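Local coordinates for protein putative aminotransferase (Actinomadura melliaura, PDB 4ZWV) that probably transfers an amino group to a sugar with the help of pyridoxal 5'-phosphate, in making the aminopentose of the indolocarbazole AT2433, at residues L260-H263 with R264-A267. Sequence-based numbering, arbitrary orientation.
Sequences LRLH and RENA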
loop_
_atom_site.group_PDB
_atom_site.type_symbol
_atom_site.label_atom_id
_atom_site.label_comp_id
_atom_site.label_asym_id
_atom_site.label_seq_id
_atom_site.Cartn_x
_atom_site.Cartn_y
_atom_site.Cartn_z
ATOM N N LEU A 260 -6.328 26.149 -4.719
ATOM C CA LEU A 260 -7.602 25.804 -5.342
ATOM C C LEU A 260 -8.246 27.024 -5.999
ATOM O O LEU A 260 -8.811 26.935 -7.091
ATOM C CB LEU A 260 -8.546 25.196 -4.305
ATOM C CG LEU A 260 -9.808 24.507 -4.815
ATOM C CD1 LEU A 260 -9.490 23.489 -5.913
ATOM C CD2 LEU A 260 -10.516 23.836 -3.646
ATOM N N ARG A 261 -8.167 28.160 -5.318
ATOM C CA ARG A 261 -8.705 29.404 -5.851
ATOM C C ARG A 261 -8.020 29.739 -7.181
ATOM O O ARG A 261 -8.672 30.147 -8.128
ATOM C CB ARG A 261 -8.533 30.536 -4.841
ATOM C CG ARG A 261 -9.208 31.836 -5.254
ATOM C CD ARG A 261 -8.779 32.982 -4.357
ATOM N NE ARG A 261 -7.386 33.341 -4.611
ATOM C CZ ARG A 261 -6.984 34.075 -5.643
ATOM N NH1 ARG A 261 -7.871 34.539 -6.514
ATOM N NH2 ARG A 261 -5.698 34.348 -5.807
ATOM N N LEU A 262 -6.710 29.511 -7.263
ATOM C CA LEU A 262 -5.975 29.794 -8.493
ATOM C C LEU A 262 -6.337 28.815 -9.617
ATOM O O LEU A 262 -6.502 29.236 -10.767
ATOM C CB LEU A 262 -4.467 29.772 -8.236
ATOM C CG LEU A 262 -3.952 30.895 -7.335
ATOM C CD1 LEU A 262 -2.492 30.681 -6.989
ATOM C CD2 LEU A 262 -4.140 32.253 -8.004
ATOM N N HIS A 263 -6.461 27.522 -9.298
ATOM C CA HIS A 263 -6.957 26.555 -10.288
ATOM C C HIS A 263 -8.259 27.058 -10.904
ATOM O O HIS A 263 -8.433 27.070 -12.125
ATOM C CB HIS A 263 -7.218 25.173 -9.667
ATOM C CG HIS A 263 -6.000 24.308 -9.521
ATOM N ND1 HIS A 263 -5.804 23.174 -10.282
ATOM C CD2 HIS A 263 -4.940 24.383 -8.679
ATOM C CE1 HIS A 263 -4.671 22.594 -9.923
ATOM N NE2 HIS A 263 -4.128 23.306 -8.951
ATOM N N ARG A 264 -9.175 27.474 -10.039
ATOM C CA ARG A 264 -10.494 27.906 -10.485
ATOM C C ARG A 264 -10.445 29.218 -11.259
ATOM O O ARG A 264 -11.137 29.374 -12.262
ATOM C CB ARG A 264 -11.432 28.008 -9.281
ATOM C CG ARG A 264 -11.811 26.629 -8.750
ATOM C CD ARG A 264 -12.401 26.659 -7.349
ATOM N NE ARG A 264 -12.821 25.314 -6.961
ATOM C CZ ARG A 264 -13.069 24.927 -5.713
ATOM N NH1 ARG A 264 -12.937 25.779 -4.707
ATOM N NH2 ARG A 264 -13.442 23.673 -5.472
ATOM N N GLU A 265 -9.607 30.148 -10.812
ATOM C CA GLU A 265 -9.433 31.417 -11.515
ATOM C C GLU A 265 -8.856 31.204 -12.916
ATOM O O GLU A 265 -9.302 31.823 -13.882
ATOM C CB GLU A 265 -8.535 32.345 -10.697
ATOM C CG GLU A 265 -8.179 33.652 -11.384
ATOM C CD GLU A 265 -7.133 34.452 -10.621
ATOM O OE1 GLU A 265 -7.338 34.713 -9.415
ATOM O OE2 GLU A 265 -6.103 34.815 -11.225
ATOM N N ASN A 266 -7.880 30.306 -13.031
ATOM C CA ASN A 266 -7.279 30.017 -14.332
ATOM C C ASN A 266 -8.275 29.353 -15.283
ATOM O O ASN A 266 -8.306 29.663 -16.477
ATOM C CB ASN A 266 -6.042 29.134 -14.159
ATOM C CG ASN A 266 -4.908 29.862 -13.474
ATOM O OD1 ASN A 266 -4.834 31.096 -13.509
ATOM N ND2 ASN A 266 -4.021 29.111 -12.840
ATOM N N ALA A 267 -9.079 28.437 -14.749
ATOM C CA ALA A 267 -10.134 27.787 -15.527
ATOM C C ALA A 267 -11.144 28.812 -16.039
ATOM O O ALA A 267 -11.578 28.757 -17.194
ATOM C CB ALA A 267 -10.835 26.728 -14.688
HETATM O O HOH W 1 -5.048 35.850 -7.972
#
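Arg261 and Glu265, one turn apart, form the i to i+4 salt bridge by which helices commonly tie neighbouring turns together. Their side chains run side by side; a bend at chi3 (70°) swings the Arg261 guanidinium towards Glu265, where NH1 donates to OE1 at 3.0 Å, nearly along the C-O axis of Glu265, while OE1 itself lies well out of the guanidinium plane and the bond is bent (134°). A water bridges the same groups, accepting from Arg261 NH2 in plane at 2.7 Å and donating to Glu265 OE1 at 2.9 Å, which leaves OE1 gripped twice. Glu258 also pairs with Arg261, and Arg361 takes the other carboxylate oxygen of Glu265.

The same spacing works differently one residue back. In one of its two conformers, Leu260 sets CG 3.3 Å from the Arg264 guanidinium plane, over its centre. Arg264 reaches back with an extended chain, and in that conformer Leu260 puts CG anti to its own N (chi1 -167°), against one face of that flat group. The carbonyls of Gly291 and Gly167 receive Arg264 NE and NH2, fixing its rotation. With a methionine in place of Arg264, those two carbonyls would probably lose their donors and Leu260 its flat cover.

Backbone hydrogen bonds of the alpha-helix, such as Asn266 N to Leu262 O (2.9 Å), join both segments. This turn of helix 243-273 rests on the loop after strand 289-290, where Phe293 O accepts from His263, while Asn266 and Glu265 face the start of helix 358-369 through Arg361.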